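Local coordinates for protein nicastrin (Dictyostelium purpureum, PDB 4R12) that probably serves as an essential subunit of gamma-secretase, the protease complex that cleaves integral membrane proteins such as Notch receptors within the membrane, at residues D99-Y104 / D418-L423; G233-S238 / Y407-Y412; A240-L245 / N456-C461. One frame throughout, in Å; residues are numbered along the deposited sequence.

Interaction 1 of 3, residues D99-Y104 / D418-L423; sequences DTKKTY and DNENVL. With NAG (2-acetamido-2-deoxy-beta-D-glucopyranose), chain D; NAG (2-acetamido-2-deoxy-beta-D-glucopyranose), chain C.
K101 reaches from the loop at 99-104 toward D418 and E420, its side chain extended as far as CE and bent only at the last torsion (chi4 -85°). D418 meets it from the opposite direction, and its carboxylate forms a salt bridge with NZ whose exact geometry is doubtful. E420 comes in at a slant: its OE1 lies 3.1 Å from K101 CE, while the salt bridge from OE1 to K101 NZ is long, 3.8 Å. A weak bond from E420 N to D418 OD1 ties the two acids together. This is the loose, surface side of the contact, with the backbones far apart. Packing is closer against the sugars. D99 O accepts from N2 of the chain D NAG at 3.0 Å, and the acetamide methyl C8 of that sugar rests 3.5 Å from K101 CG. Y104 CE1 approaches O7 of the chain C NAG at 3.3 Å, obliquely to the ring, and Y104 OH is hydrogen-bonded to N75 O. Replacing Y104 by an alanine would probably cost N75 O one of its partners, the sugar being another, and open a gap beside that sugar. The pattern is a surface salt-bridge network, spanning the small and large lobes of nicastrin.

Interaction 2 of 3, residues G233-S238 / Y407-Y412; sequences GADQSS and YSNPYY
D235 lies opposite N409 and Q236 opposite Y412, each pair with CA atoms 6.3 Å apart, where the first turn of helix 234-252 passes an irregular loop. G233 O, at the N-cap residue, accepts from both S237 N and S238 N, a wider pi-type turn. D235 and N409 lie alongside, pointing opposite ways, so that D235 OD2 comes to 3.5 Å from N409 CB while the carboxylate and amide planes stand 63° apart. Q236 extends fully, CG trans to its backbone N (chi1 -179°), and runs across Y412. Its CD sits over a face of the phenol ring, and NE2 reaches 3.2 Å from Y412 OH. Y407 CE2 packs on the opposite face, 3.6 Å above the plane. N409 OD1 closes an Asx turn with Y411 N at 3.0 Å, the donor lying above the carbonyl plane, and accepts from N421 as well. The polar ends find partners beyond the contact: D235 OD1 with G329 N, Q236 NE2 with T224 OG1, N409 ND2 with Q327 OE1. The buried polar groups of D235, Q236 and N409 thus have clear hydrogen-bond partners outside the two segments, which tie helix and loop to the loops around them.

Interaction 3 of 3, residues A240-L245 / N456-C461; sequences ATVTLL and NILYPC
V242 points its CB toward helix 456-461 and sets its two methyls astride the backbone around L458 and Y459. From CB the CG1 branch, trans to the backbone N (chi1 170°), runs to Y459, where it lies 3.8 Å from CA and 4.1 Å from CB, near the plane of the ring at its edge. The other branch, CG2, lies 3.8 Å from L458 O and 4.1 Å from L458 CG, and also near Y459 CA. V242 and Y459 are the nearest residues by backbone, with CA atoms 5.9 Å apart. The two segments run nearly antiparallel, at 160° with axes 9.4 Å apart, and this packing joins the long helix 234-252 of the large lobe, whose fold is related to the zinc exopeptidases, to helix 452-463 later in the chain. On another side of the long helix, L244 packs against strands 214-220 and 262-268. One turn on from V242, L245 and L458 lie roughly perpendicular: L458 CD2 lies 3.7 Å from L245 CB, with L245 CD1 close by. Helix 456-461 is kinked at P460, whose N gives no bond to the preceding turn, and C461 beside it is disulfide-bonded to C468.

Along the chain the segments come in the order 99-104, 233-238, 240-245, 407-412, 418-423, 456-461, so interaction 2 is nested within the loop closed by interaction 1 and interaction 3 crosses both. Interactions 2 and 3 share helix 234-252, using successive parts of it, with centres about 15 Å apart. Interactions 1 and 2, centres about 11 Å apart, use the same loop between strand 397-401 and helix 427-441; Y104 O to Y411 OH (2.7 Å) probably links them by a hydrogen bond. Interactions 1 and 3, centres about 19 Å apart, touch through V422 and Y459. The series runs from a surface contact between loops of the two lobes to the buried pairing of helices 234-252 and 452-463.

Interaction 1 of 3, residues D99-Y104 / D418-L423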
loop_
_atom_site.group_PDB
_atom_site.type_symbol
_atom_site.label_atom_id
_atom_site.label_comp_id
_atom_site.label_asym_id
_atom_site.label_seq_id
_atom_site.Cartn_x
_atom_site.Cartn_y
_atom_site.Cartn_z
ATOM N N ASP A 99 -15.548 4.912 -16.182
ATOM C CA ASP A 99 -15.287 5.628 -17.438
ATOM C C ASP A 99 -15.281 7.145 -17.219
ATOM O O ASP A 99 -14.773 7.899 -18.048
ATOM C CB ASP A 99 -16.296 5.246 -18.535
ATOM C CG ASP A 99 -17.751 5.378 -18.094
ATOM O OD1 ASP A 99 -18.050 5.244 -16.882
ATOM O OD2 ASP A 99 -18.609 5.602 -18.982
ATOM N N THR A 100 -15.845 7.576 -16.094
ATOM C CA THR A 100 -15.710 8.951 -15.616
ATOM C C THR A 100 -15.168 8.940 -14.184
ATOM O O THR A 100 -15.246 7.921 -13.496
ATOM C CB THR A 100 -17.041 9.704 -15.627
ATOM O OG1 THR A 100 -17.957 9.063 -14.729
ATOM C CG2 THR A 100 -17.642 9.753 -17.035
ATOM N N LYS A 101 -14.624 10.072 -13.746
ATOM C CA LYS A 101 -14.076 10.228 -12.399
ATOM C C LYS A 101 -15.035 11.017 -11.528
ATOM O O LYS A 101 -15.971 11.624 -12.038
ATOM C CB LYS A 101 -12.735 10.965 -12.432
ATOM C CG LYS A 101 -11.557 10.184 -12.996
ATOM C CD LYS A 101 -10.339 11.118 -13.050
ATOM C CE LYS A 101 -9.108 10.424 -13.617
ATOM N NZ LYS A 101 -8.381 9.690 -12.555
ATOM N N LYS A 102 -14.799 11.040 -10.219
ATOM C CA LYS A 102 -15.601 11.911 -9.361
ATOM C C LYS A 102 -15.209 13.360 -9.605
ATOM O O LYS A 102 -14.041 13.659 -9.799
ATOM C CB LYS A 102 -15.428 11.570 -7.878
ATOM C CG LYS A 102 -16.226 10.365 -7.409
ATOM C CD LYS A 102 -16.134 10.207 -5.894
ATOM C CE LYS A 102 -17.211 9.252 -5.359
ATOM N NZ LYS A 102 -17.111 7.882 -5.973
ATOM N N THR A 103 -16.184 14.257 -9.581
ATOM C CA THR A 103 -15.910 15.682 -9.760
ATOM C C THR A 103 -15.714 16.399 -8.422
ATOM O O THR A 103 -15.664 17.628 -8.369
ATOM C CB THR A 103 -17.047 16.368 -10.519
ATOM O OG1 THR A 103 -18.273 16.187 -9.800
ATOM C CG2 THR A 103 -17.189 15.763 -11.917
ATOM N N TYR A 104 -15.599 15.631 -7.347
ATOM C CA TYR A 104 -15.399 16.213 -6.022
ATOM C C TYR A 104 -14.399 15.392 -5.223
ATOM O O TYR A 104 -14.182 14.220 -5.536
ATOM C CB TYR A 104 -16.733 16.318 -5.276
ATOM C CG TYR A 104 -17.528 15.030 -5.174
ATOM C CD1 TYR A 104 -17.270 14.107 -4.159
ATOM C CD2 TYR A 104 -18.569 14.760 -6.062
ATOM C CE1 TYR A 104 -18.012 12.931 -4.043
ATOM C CE2 TYR A 104 -19.328 13.586 -5.955
ATOM C CZ TYR A 104 -19.036 12.675 -4.940
ATOM O OH TYR A 104 -19.773 11.520 -4.814
ATOM N N ASP A 418 -4.650 8.440 -8.194
ATOM C CA ASP A 418 -3.949 7.870 -9.341
ATOM C C ASP A 418 -2.934 8.870 -9.921
ATOM O O ASP A 418 -2.600 9.868 -9.265
ATOM C CB ASP A 418 -4.965 7.422 -10.411
ATOM C CG ASP A 418 -5.842 8.567 -10.915
ATOM O OD1 ASP A 418 -5.502 9.755 -10.702
ATOM O OD2 ASP A 418 -6.889 8.273 -11.532
ATOM N N ASN A 419 -2.465 8.633 -11.150
ATOM C CA ASN A 419 -1.381 9.463 -11.683
ATOM C C ASN A 419 -1.791 10.916 -11.841
ATOM O O ASN A 419 -0.934 11.805 -11.795
ATOM C CB ASN A 419 -0.811 8.907 -13.024
ATOM C CG ASN A 419 -1.824 8.876 -14.179
ATOM O OD1 ASN A 419 -2.924 9.416 -14.105
ATOM N ND2 ASN A 419 -1.426 8.233 -15.271
ATOM N N GLU A 420 -3.092 11.160 -11.989
ATOM C CA GLU A 420 -3.594 12.527 -12.105
ATOM C C GLU A 420 -3.788 13.206 -10.750
ATOM O O GLU A 420 -4.112 14.393 -10.679
ATOM C CB GLU A 420 -4.899 12.535 -12.897
ATOM C CG GLU A 420 -4.661 12.201 -14.359
ATOM C CD GLU A 420 -5.902 12.320 -15.205
ATOM O OE1 GLU A 420 -7.000 12.503 -14.640
ATOM O OE2 GLU A 420 -5.772 12.230 -16.443
ATOM N N ASN A 421 -3.565 12.460 -9.678
ATOM C CA ASN A 421 -3.711 13.003 -8.338
ATOM C C ASN A 421 -2.374 13.464 -7.758
ATOM O O ASN A 421 -2.330 13.964 -6.646
ATOM C CB ASN A 421 -4.354 11.959 -7.406
ATOM C CG ASN A 421 -4.809 12.551 -6.064
ATOM O OD1 ASN A 421 -5.438 13.603 -6.023
ATOM N ND2 ASN A 421 -4.493 11.862 -4.969
ATOM N N VAL A 422 -1.278 13.276 -8.492
ATOM C CA VAL A 422 0.032 13.662 -7.969
ATOM C C VAL A 422 0.769 14.548 -8.966
ATOM O O VAL A 422 0.381 14.620 -10.128
ATOM C CB VAL A 422 0.914 12.441 -7.637
ATOM C CG1 VAL A 422 0.445 11.769 -6.332
ATOM C CG2 VAL A 422 0.903 11.439 -8.805
ATOM N N LEU A 423 1.817 15.228 -8.498
ATOM C CA LEU A 423 2.556 16.178 -9.323
ATOM C C LEU A 423 3.851 15.579 -9.866
ATOM O O LEU A 423 4.934 15.774 -9.292
ATOM C CB LEU A 423 2.869 17.451 -8.519
ATOM C CG LEU A 423 1.669 18.318 -8.121
ATOM C CD1 LEU A 423 2.119 19.520 -7.257
ATOM C CD2 LEU A 423 0.924 18.798 -9.354
HETATM C C1 NAG D . -11.507 6.707 -20.228
HETATM C C2 NAG D . -11.080 7.961 -19.510
HETATM C C3 NAG D . -11.349 9.173 -20.365
HETATM C C4 NAG D . -10.827 8.999 -21.785
HETATM C C5 NAG D . -11.315 7.656 -22.330
HETATM C C6 NAG D . -10.802 7.305 -23.695
HETATM C C7 NAG D . -11.213 7.985 -17.132
HETATM C C8 NAG D . -12.050 8.309 -15.954
HETATM N N2 NAG D . -11.806 8.086 -18.291
HETATM O O3 NAG D . -10.745 10.274 -19.718
HETATM O O4 NAG D . -11.310 10.092 -22.562
HETATM O O5 NAG D . -10.825 6.668 -21.463
HETATM O O6 NAG D . -9.390 7.216 -23.648
HETATM O O7 NAG D . -10.066 7.645 -17.030
HETATM C C1 NAG C . -22.195 11.779 -2.334
HETATM C C2 NAG C . -21.945 13.249 -2.055
HETATM C C3 NAG C . -23.153 14.109 -2.298
HETATM C C4 NAG C . -23.758 13.882 -3.647
HETATM C C5 NAG C . -24.020 12.383 -3.804
HETATM C C6 NAG C . -24.571 11.976 -5.147
HETATM C C7 NAG C . -20.312 13.277 -0.338
HETATM C C8 NAG C . -20.056 13.210 1.131
HETATM N N2 NAG C . -21.549 13.439 -0.712
HETATM O O3 NAG C . -22.751 15.455 -2.160
HETATM O O4 NAG C . -24.955 14.608 -3.624
HETATM O O5 NAG C . -22.851 11.626 -3.561
HETATM O O6 NAG C . -24.045 12.691 -6.227
HETATM O O7 NAG C . -19.415 13.178 -1.114
#

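Interaction 2 of 3, residues G233-S238 / Y407-Y412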
loop_
_atom_site.group_PDB
_atom_site.type_symbol
_atom_site.label_atom_id
_atom_site.label_comp_id
_atom_site.label_asym_id
_atom_site.label_seq_id
_atom_site.Cartn_x
_atom_site.Cartn_y
_atom_site.Cartn_z
ATOM N N GLY A 233 -2.972 4.114 -5.026
ATOM C CA GLY A 233 -2.551 4.985 -3.924
ATOM C C GLY A 233 -1.363 5.874 -4.291
ATOM O O GLY A 233 -0.324 5.824 -3.634
ATOM N N ALA A 234 -1.519 6.671 -5.340
ATOM C CA ALA A 234 -0.416 7.461 -5.866
ATOM C C ALA A 234 0.164 8.387 -4.779
ATOM O O ALA A 234 1.341 8.276 -4.438
ATOM C CB ALA A 234 -0.867 8.263 -7.085
ATOM N N ASP A 235 -0.660 9.246 -4.181
ATOM C CA ASP A 235 -0.120 10.105 -3.117
ATOM C C ASP A 235 -0.001 9.351 -1.800
ATOM O O ASP A 235 0.922 9.595 -1.024
ATOM C CB ASP A 235 -0.961 11.371 -2.916
ATOM C CG ASP A 235 -0.156 12.493 -2.255
ATOM O OD1 ASP A 235 1.074 12.544 -2.495
ATOM O OD2 ASP A 235 -0.735 13.298 -1.486
ATOM N N GLN A 236 -0.941 8.439 -1.541
ATOM C CA GLN A 236 -0.912 7.664 -0.311
ATOM C C GLN A 236 0.432 6.979 -0.076
ATOM O O GLN A 236 0.996 7.060 1.022
ATOM C CB GLN A 236 -2.027 6.599 -0.322
ATOM C CG GLN A 236 -2.066 5.757 0.941
ATOM C CD GLN A 236 -3.210 4.757 0.914
ATOM O OE1 GLN A 236 -3.568 4.244 -0.150
ATOM N NE2 GLN A 236 -3.795 4.487 2.076
ATOM N N SER A 237 0.950 6.314 -1.105
ATOM C CA SER A 237 2.198 5.560 -0.972
ATOM C C SER A 237 3.112 5.582 -2.208
ATOM O O SER A 237 4.318 5.765 -2.088
ATOM C CB SER A 237 1.894 4.089 -0.658
ATOM O OG SER A 237 1.135 3.931 0.532
ATOM N N SER A 238 2.546 5.333 -3.387
ATOM C CA SER A 238 3.383 4.883 -4.494
ATOM C C SER A 238 4.226 6.007 -5.110
ATOM O O SER A 238 5.300 5.737 -5.670
ATOM C CB SER A 238 2.519 4.180 -5.553
ATOM O OG SER A 238 1.585 5.062 -6.141
ATOM N N TYR A 407 -4.821 16.440 5.262
ATOM C CA TYR A 407 -4.182 15.819 4.097
ATOM C C TYR A 407 -4.354 16.650 2.829
ATOM O O TYR A 407 -5.438 17.166 2.565
ATOM C CB TYR A 407 -4.776 14.420 3.839
ATOM C CG TYR A 407 -4.285 13.291 4.725
ATOM C CD1 TYR A 407 -3.206 13.455 5.591
ATOM C CD2 TYR A 407 -4.892 12.038 4.668
ATOM C CE1 TYR A 407 -2.758 12.394 6.387
ATOM C CE2 TYR A 407 -4.450 10.977 5.451
ATOM C CZ TYR A 407 -3.389 11.165 6.316
ATOM O OH TYR A 407 -2.955 10.104 7.087
ATOM N N SER A 408 -3.293 16.779 2.041
ATOM C CA SER A 408 -3.430 17.365 0.717
ATOM C C SER A 408 -4.084 16.365 -0.262
ATOM O O SER A 408 -4.810 16.759 -1.170
ATOM C CB SER A 408 -2.059 17.820 0.196
ATOM O OG SER A 408 -1.539 18.836 1.056
ATOM N N ASN A 409 -3.805 15.084 -0.074
ATOM C CA ASN A 409 -4.476 14.004 -0.813
ATOM C C ASN A 409 -6.004 14.082 -0.697
ATOM O O ASN A 409 -6.559 13.821 0.368
ATOM C CB ASN A 409 -3.985 12.649 -0.287
ATOM C CG ASN A 409 -4.367 11.473 -1.197
ATOM O OD1 ASN A 409 -5.154 11.624 -2.134
ATOM N ND2 ASN A 409 -3.831 10.290 -0.894
ATOM N N PRO A 410 -6.694 14.428 -1.799
ATOM C CA PRO A 410 -8.156 14.528 -1.760
ATOM C C PRO A 410 -8.862 13.185 -2.000
ATOM O O PRO A 410 -10.092 13.116 -1.926
ATOM C CB PRO A 410 -8.460 15.513 -2.885
ATOM C CG PRO A 410 -7.371 15.262 -3.882
ATOM C CD PRO A 410 -6.144 14.878 -3.097
ATOM N N TYR A 411 -8.090 12.139 -2.262
ATOM C CA TYR A 411 -8.663 10.828 -2.543
ATOM C C TYR A 411 -7.969 9.742 -1.739
ATOM O O TYR A 411 -7.636 8.681 -2.273
ATOM C CB TYR A 411 -8.571 10.522 -4.053
ATOM C CG TYR A 411 -9.454 11.439 -4.856
ATOM C CD1 TYR A 411 -10.832 11.374 -4.740
ATOM C CD2 TYR A 411 -8.912 12.389 -5.707
ATOM C CE1 TYR A 411 -11.659 12.227 -5.470
ATOM C CE2 TYR A 411 -9.726 13.252 -6.438
ATOM C CZ TYR A 411 -11.095 13.166 -6.311
ATOM O OH TYR A 411 -11.906 14.021 -7.031
ATOM N N TYR A 412 -7.770 9.990 -0.444
ATOM C CA TYR A 412 -7.035 9.036 0.368
ATOM C C TYR A 412 -7.753 7.684 0.470
ATOM O O TYR A 412 -8.918 7.616 0.850
ATOM C CB TYR A 412 -6.789 9.600 1.779
ATOM C CG TYR A 412 -5.937 8.683 2.605
ATOM C CD1 TYR A 412 -6.506 7.667 3.363
ATOM C CD2 TYR A 412 -4.552 8.815 2.607
ATOM C CE1 TYR A 412 -5.721 6.810 4.111
ATOM C CE2 TYR A 412 -3.754 7.960 3.352
ATOM C CZ TYR A 412 -4.347 6.963 4.102
ATOM O OH TYR A 412 -3.570 6.101 4.841
#

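Interaction 3 of 3, residues A240-L245 / N456-C461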
loop_
_atom_site.group_PDB
_atom_site.type_symbol
_atom_site.label_atom_id
_atom_site.label_comp_id
_atom_site.label_asym_id
_atom_site.label_seq_id
_atom_site.Cartn_x
_atom_site.Cartn_y
_atom_site.Cartn_z
ATOM N N ALA A 240 5.869 8.193 -3.272
ATOM C CA ALA A 240 7.035 8.033 -2.408
ATOM C C ALA A 240 7.824 6.748 -2.696
ATOM O O ALA A 240 9.057 6.752 -2.672
ATOM C CB ALA A 240 6.621 8.075 -0.908
ATOM N N THR A 241 7.123 5.654 -2.979
ATOM C CA THR A 241 7.826 4.420 -3.334
ATOM C C THR A 241 8.717 4.613 -4.571
ATOM O O THR A 241 9.881 4.203 -4.580
ATOM C CB THR A 241 6.837 3.273 -3.580
ATOM O OG1 THR A 241 6.034 3.094 -2.404
ATOM C CG2 THR A 241 7.591 1.977 -3.898
ATOM N N VAL A 242 8.175 5.249 -5.606
ATOM C CA VAL A 242 8.957 5.569 -6.803
ATOM C C VAL A 242 10.135 6.472 -6.462
ATOM O O VAL A 242 11.277 6.285 -6.945
ATOM C CB VAL A 242 8.074 6.262 -7.863
ATOM C CG1 VAL A 242 8.920 6.807 -9.005
ATOM C CG2 VAL A 242 7.036 5.286 -8.397
ATOM N N THR A 243 9.845 7.471 -5.636
ATOM C CA THR A 243 10.855 8.427 -5.193
ATOM C C THR A 243 12.026 7.726 -4.530
ATOM O O THR A 243 13.180 7.901 -4.940
ATOM C CB THR A 243 10.255 9.448 -4.196
ATOM O OG1 THR A 243 9.228 10.212 -4.841
ATOM C CG2 THR A 243 11.351 10.401 -3.688
ATOM N N LEU A 244 11.741 6.920 -3.507
ATOM C CA LEU A 244 12.829 6.291 -2.750
ATOM C C LEU A 244 13.610 5.272 -3.586
ATOM O O LEU A 244 14.843 5.205 -3.494
ATOM C CB LEU A 244 12.295 5.630 -1.486
ATOM C CG LEU A 244 13.404 5.168 -0.537
ATOM C CD1 LEU A 244 14.362 6.339 -0.231
ATOM C CD2 LEU A 244 12.789 4.625 0.758
ATOM N N LEU A 245 12.924 4.491 -4.415
ATOM C CA LEU A 245 13.657 3.612 -5.328
ATOM C C LEU A 245 14.536 4.425 -6.287
ATOM O O LEU A 245 15.654 4.004 -6.604
ATOM C CB LEU A 245 12.706 2.691 -6.127
ATOM C CG LEU A 245 12.043 1.594 -5.280
ATOM C CD1 LEU A 245 10.875 0.948 -6.048
ATOM C CD2 LEU A 245 13.066 0.517 -4.888
ATOM N N ASN A 456 11.767 7.822 -15.288
ATOM C CA ASN A 456 10.759 7.882 -16.346
ATOM C C ASN A 456 10.120 6.529 -16.660
ATOM O O ASN A 456 9.019 6.466 -17.208
ATOM C CB ASN A 456 11.367 8.475 -17.615
ATOM C CG ASN A 456 11.753 9.931 -17.447
ATOM O OD1 ASN A 456 11.254 10.614 -16.552
ATOM N ND2 ASN A 456 12.650 10.413 -18.305
ATOM N N ILE A 457 10.807 5.453 -16.323
ATOM C CA ILE A 457 10.219 4.120 -16.450
ATOM C C ILE A 457 9.378 3.771 -15.221
ATOM O O ILE A 457 8.221 3.321 -15.341
ATOM C CB ILE A 457 11.309 3.044 -16.639
ATOM C CG1 ILE A 457 11.930 3.159 -18.036
ATOM C CG2 ILE A 457 10.722 1.634 -16.440
ATOM C CD1 ILE A 457 13.217 2.374 -18.154
ATOM N N LEU A 458 9.948 3.997 -14.039
ATOM C CA LEU A 458 9.312 3.526 -12.806
ATOM C C LEU A 458 8.058 4.318 -12.435
ATOM O O LEU A 458 7.094 3.747 -11.920
ATOM C CB LEU A 458 10.299 3.569 -11.641
ATOM C CG LEU A 458 9.755 2.882 -10.381
ATOM C CD1 LEU A 458 9.511 1.429 -10.634
ATOM C CD2 LEU A 458 10.716 3.035 -9.208
ATOM N N TYR A 459 8.061 5.626 -12.686
ATOM C CA TYR A 459 6.937 6.461 -12.259
ATOM C C TYR A 459 5.599 6.019 -12.897
ATOM O O TYR A 459 4.650 5.691 -12.166
ATOM C CB TYR A 459 7.239 7.932 -12.554
ATOM C CG TYR A 459 6.124 8.868 -12.191
ATOM C CD1 TYR A 459 5.746 9.048 -10.864
ATOM C CD2 TYR A 459 5.457 9.585 -13.166
ATOM C CE1 TYR A 459 4.713 9.936 -10.519
ATOM C CE2 TYR A 459 4.428 10.468 -12.833
ATOM C CZ TYR A 459 4.069 10.636 -11.509
ATOM O OH TYR A 459 3.046 11.514 -11.196
ATOM N N PRO A 460 5.521 5.953 -14.242
ATOM C CA PRO A 460 4.274 5.410 -14.802
ATOM C C PRO A 460 4.051 3.942 -14.453
ATOM O O PRO A 460 2.889 3.523 -14.363
ATOM C CB PRO A 460 4.447 5.568 -16.326
ATOM C CG PRO A 460 5.815 6.022 -16.559
ATOM C CD PRO A 460 6.535 6.229 -15.280
ATOM N N CYS A 461 5.128 3.181 -14.245
ATOM C CA CYS A 461 4.981 1.778 -13.859
ATOM C C CYS A 461 4.208 1.608 -12.533
ATOM O O CYS A 461 3.379 0.706 -12.410
ATOM C CB CYS A 461 6.350 1.106 -13.743
ATOM S SG CYS A 461 6.259 -0.665 -13.414
#